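Local atomic coordinates of inositol monophosphatase family protein (Staphylococcus aureus, PDB entry 5I3S), a protein that probably hydrolyses phosphate monoesters such as inositol monophosphate in a magnesium-dependent reaction. Residues T39-A44 with D83-T88; S150-N155 with R176-Y181. All blocks are in the same frame, centred on the assembly; numbering follows the deposited sequence.

Contact 1 (T39-A44 with D83-T88); sequences TNVDKA and DPIDGT
Ile85 pushes its CD1 methyl against the helix turn at Val41 and Asp42. CG1 stands anti to the carbonyl carbon (chi1 -59°), and the nearly extended second torsion carries CD1 outward, to 3.7 Å from Val41 CG1 and 3.6 Å from Asp42 N. The Val41 and Ile85 side chains meet at about a right angle, two branched aliphatic groups suited to a buried junction. Asp42 reaches between the residues of the other segment: its side chain crosses that of Pro84 at about a right angle, while OD2 lies 3.8 Å from Ile85 CB and 3.5 Å from the CG2 methyl of Thr88. No hydrogen bond joins the two segments; across this contact the nearest partners of the carboxylate are carbon atoms. Asp42 lies in an acidic cluster: its OD1 is 4.5 Å from Asp83 OD1, with Glu65 and Glu66 close by. DPIDGT matches the family motif whose aspartates hold the catalytic magnesium in relatives. Gly87 suits the turn because its positive phi (97°) would jam a CB against the preceding carbonyl; it occupies the N-cap position, right before helix 88-94. Helix 2-24 supports the junction through Ile18, which touches both Val41 and Ile85, while Asp83 and Asp86 bond by their backbones to strand 99-106.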
# COMPACT_ATOMS: atom_id res chain seq x y z
N THR A 39 11.45 -17.81 6.86
CA THR A 39 12.08 -18.98 6.25
C THR A 39 11.41 -20.25 6.74
O THR A 39 11.02 -21.09 5.93
CB THR A 39 13.58 -19.09 6.59
OG1 THR A 39 14.15 -17.78 6.59
CG2 THR A 39 14.31 -19.95 5.55
N ASN A 40 11.22 -20.36 8.06
CA ASN A 40 10.64 -21.58 8.64
C ASN A 40 9.19 -21.79 8.21
O ASN A 40 8.85 -22.91 7.77
CB ASN A 40 10.79 -21.62 10.17
CG ASN A 40 12.15 -22.17 10.62
OD1 ASN A 40 13.15 -22.13 9.88
ND2 ASN A 40 12.20 -22.69 11.85
N VAL A 41 8.36 -20.74 8.30
CA VAL A 41 6.95 -20.81 7.81
C VAL A 41 6.85 -21.05 6.29
O VAL A 41 5.96 -21.78 5.84
CB VAL A 41 6.11 -19.58 8.24
CG1 VAL A 41 4.70 -19.59 7.62
CG2 VAL A 41 5.96 -19.57 9.73
N ASP A 42 7.79 -20.49 5.53
CA ASP A 42 7.85 -20.65 4.09
C ASP A 42 8.04 -22.15 3.73
O ASP A 42 7.30 -22.72 2.90
CB ASP A 42 8.98 -19.76 3.47
CG ASP A 42 8.52 -18.94 2.28
OD1 ASP A 42 7.91 -19.52 1.38
OD2 ASP A 42 8.77 -17.73 2.21
N LYS A 43 9.03 -22.78 4.37
CA LYS A 43 9.30 -24.23 4.18
C LYS A 43 8.12 -25.06 4.66
O LYS A 43 7.66 -25.94 3.94
CB LYS A 43 10.61 -24.69 4.90
N ALA A 44 7.60 -24.76 5.85
CA ALA A 44 6.47 -25.51 6.40
C ALA A 44 5.30 -25.51 5.42
O ALA A 44 4.75 -26.58 5.07
CB ALA A 44 6.01 -24.94 7.74
N ASP A 83 3.67 -20.02 -4.62
CA ASP A 83 4.45 -19.21 -3.67
C ASP A 83 3.80 -19.35 -2.28
O ASP A 83 2.70 -18.79 -2.02
CB ASP A 83 4.57 -17.72 -4.08
CG ASP A 83 5.70 -16.98 -3.31
OD1 ASP A 83 6.21 -17.52 -2.32
OD2 ASP A 83 6.04 -15.83 -3.65
N PRO A 84 4.43 -20.13 -1.40
CA PRO A 84 3.95 -20.26 -0.02
C PRO A 84 3.73 -18.91 0.67
O PRO A 84 2.68 -18.76 1.26
CB PRO A 84 5.05 -21.10 0.67
CG PRO A 84 6.20 -21.04 -0.29
CD PRO A 84 5.56 -21.03 -1.64
N ILE A 85 4.66 -17.95 0.54
CA ILE A 85 4.50 -16.59 1.08
C ILE A 85 4.98 -15.55 0.08
O ILE A 85 6.18 -15.34 -0.07
CB ILE A 85 5.25 -16.41 2.41
CG1 ILE A 85 4.75 -17.40 3.49
CG2 ILE A 85 5.11 -14.98 2.94
CD1 ILE A 85 5.76 -17.61 4.64
N ASP A 86 4.05 -14.91 -0.64
CA ASP A 86 4.35 -13.79 -1.46
C ASP A 86 4.16 -12.47 -0.70
O ASP A 86 3.04 -12.14 -0.29
CB ASP A 86 3.47 -13.76 -2.73
CG ASP A 86 4.00 -12.74 -3.77
OD1 ASP A 86 5.22 -12.48 -3.80
OD2 ASP A 86 3.21 -12.17 -4.52
N GLY A 87 5.24 -11.69 -0.60
CA GLY A 87 5.33 -10.60 0.31
C GLY A 87 6.04 -10.96 1.62
O GLY A 87 5.56 -10.61 2.71
N THR A 88 7.20 -11.60 1.52
CA THR A 88 7.89 -12.02 2.74
C THR A 88 8.28 -10.83 3.63
O THR A 88 8.20 -10.91 4.86
CB THR A 88 9.13 -12.92 2.45
OG1 THR A 88 9.95 -12.29 1.50
CG2 THR A 88 8.75 -14.25 1.83

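Contact 2 (S150-N155 with R176-Y181); sequences SIIGIN and RSARAY
Ile151 and Arg179 pack tightly across two neighbouring parallel strands, the CG2 methyl of Ile151 lying 3.4 Å from Arg179 CG. Arg179 bends at its second torsion (chi2 -71°), and its guanidinium folds back over its own strand with Ile151 over one face. NH1 reaches Ser177 OG at 2.7 Å and also Ala178 O, which lies in the guanidinium plane although NH1 stands well above the plane of that carbonyl. A small hydroxyl at Ser177 thus helps fix the rotation of the long cation. Between the strands, Ile152 accepts from Arg179 N (2.9 Å to Ile152 O) and donates to Ser177 O (3.2 Å from Ile152 N), and Arg179 O takes Ile154 N. The CA-H groups of Ile151, Gly153 and Ala178 add contacts to carbonyl oxygens. On the other face Ala178 is short enough for Ile152 CG1 to approach its CB at 4.1 Å, with Ile154 beside it.

At the Arg176 end the backbone bond persists, Arg176 N to Ser150 O at 3.0 Å, but beyond CB the exposed side chain leads away. This is a beta-alpha-beta unit: Ile152 and Ile154 pack on helix 164-174, strand 151-153 is flanked on its other side by strand 198-201, and outermost strand 177-179 adjoins the second subunit, where Arg179 NH2 bonds to Asn90 of that chain.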
# COMPACT_ATOMS: atom_id res chain seq x y z
N SER A 150 -5.42 7.47 -13.98
CA SER A 150 -5.18 6.16 -13.36
C SER A 150 -4.19 6.29 -12.21
O SER A 150 -3.33 7.17 -12.22
CB SER A 150 -4.65 5.17 -14.40
OG SER A 150 -5.49 5.14 -15.53
N ILE A 151 -4.36 5.43 -11.21
CA ILE A 151 -3.36 5.11 -10.18
C ILE A 151 -2.69 3.82 -10.54
O ILE A 151 -3.37 2.85 -10.85
CB ILE A 151 -4.04 4.80 -8.83
CG1 ILE A 151 -4.99 5.94 -8.42
CG2 ILE A 151 -2.98 4.62 -7.74
CD1 ILE A 151 -5.64 5.65 -7.07
N ILE A 152 -1.37 3.79 -10.39
CA ILE A 152 -0.54 2.68 -10.77
C ILE A 152 0.29 2.19 -9.62
O ILE A 152 0.63 2.95 -8.73
CB ILE A 152 0.45 3.06 -11.90
CG1 ILE A 152 1.52 4.05 -11.43
CG2 ILE A 152 -0.34 3.67 -13.07
CD1 ILE A 152 2.50 4.41 -12.52
N GLY A 153 0.62 0.92 -9.69
CA GLY A 153 1.45 0.27 -8.74
C GLY A 153 2.86 0.18 -9.29
O GLY A 153 3.05 -0.37 -10.38
N ILE A 154 3.83 0.68 -8.52
CA ILE A 154 5.22 0.57 -8.88
C ILE A 154 6.09 0.86 -7.67
O ILE A 154 5.89 1.87 -7.01
CB ILE A 154 5.59 1.52 -10.05
CG1 ILE A 154 7.04 1.32 -10.49
CG2 ILE A 154 5.37 3.00 -9.71
CD1 ILE A 154 7.36 2.13 -11.75
N ASN A 155 7.04 -0.02 -7.37
CA ASN A 155 7.90 0.21 -6.16
C ASN A 155 8.78 1.42 -6.43
O ASN A 155 9.36 1.53 -7.49
CB ASN A 155 8.71 -1.02 -5.78
CG ASN A 155 9.25 -0.97 -4.36
OD1 ASN A 155 8.97 -1.84 -3.52
ND2 ASN A 155 10.11 -0.07 -4.12
N ARG A 176 -1.98 9.80 -12.41
CA ARG A 176 -2.57 10.67 -11.41
C ARG A 176 -1.85 10.49 -10.09
O ARG A 176 -1.57 11.48 -9.39
CB ARG A 176 -4.04 10.33 -11.24
CG ARG A 176 -4.83 11.34 -10.44
CD ARG A 176 -5.02 12.66 -11.18
NE ARG A 176 -5.82 13.56 -10.36
CZ ARG A 176 -5.37 14.23 -9.29
NH1 ARG A 176 -4.09 14.15 -8.88
NH2 ARG A 176 -6.22 15.01 -8.61
N SER A 177 -1.60 9.23 -9.73
CA SER A 177 -0.70 8.94 -8.62
C SER A 177 -0.15 7.51 -8.65
O SER A 177 -0.47 6.72 -9.56
CB SER A 177 -1.36 9.23 -7.24
OG SER A 177 -0.41 9.08 -6.19
N ALA A 178 0.72 7.21 -7.66
CA ALA A 178 1.36 5.91 -7.57
C ALA A 178 1.32 5.34 -6.16
O ALA A 178 1.43 6.07 -5.17
CB ALA A 178 2.80 6.00 -8.07
N ARG A 179 1.30 4.00 -6.12
CA ARG A 179 1.14 3.18 -4.94
C ARG A 179 2.13 2.01 -5.04
O ARG A 179 2.61 1.69 -6.11
CB ARG A 179 -0.29 2.61 -4.87
CG ARG A 179 -1.40 3.64 -4.89
CD ARG A 179 -1.44 4.42 -3.57
NE ARG A 179 -2.53 5.39 -3.54
CZ ARG A 179 -2.46 6.65 -3.94
NH1 ARG A 179 -1.33 7.19 -4.43
NH2 ARG A 179 -3.55 7.41 -3.83
N ALA A 180 2.41 1.37 -3.90
CA ALA A 180 3.21 0.15 -3.86
C ALA A 180 2.97 -0.54 -2.54
O ALA A 180 3.14 0.06 -1.46
CB ALA A 180 4.71 0.47 -3.99
N TYR A 181 2.60 -1.80 -2.61
CA TYR A 181 2.07 -2.56 -1.48
C TYR A 181 2.95 -3.69 -1.06
O TYR A 181 2.82 -4.19 0.04
CB TYR A 181 0.66 -3.06 -1.82
CG TYR A 181 -0.34 -1.94 -2.18
CD1 TYR A 181 -0.63 -0.90 -1.29
CD2 TYR A 181 -1.03 -1.96 -3.37
CE1 TYR A 181 -1.56 0.10 -1.60
CE2 TYR A 181 -1.96 -0.97 -3.70
CZ TYR A 181 -2.21 0.07 -2.82
OH TYR A 181 -3.12 1.04 -3.16

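In the fold
From the N terminus, helix 2-24 comes first, then helix 37-56; contact 1 closes the 38-residue loop that holds the rest of that helix and the parallel strands 61-64 and 78-83. It ties helix 37-56 to the turn and short strand 85-86 that follow strand 78-83 of the seven-stranded sheet, at the probable metal site. The chain then runs through helix 88-94 and that sheet's antiparallel strands before contact 2 closes a shorter loop around helix 164-174, at one edge of the second sheet. The loops follow in series, neither nested nor crossed. The centres of contacts 1 and 2 lie 25 Å apart; the nearest atoms of contacts 1 and 2 are about 7 Å apart. Asp86 bonds to Ser183 and Ala185, joining 83-88 to the start of helix 184-193.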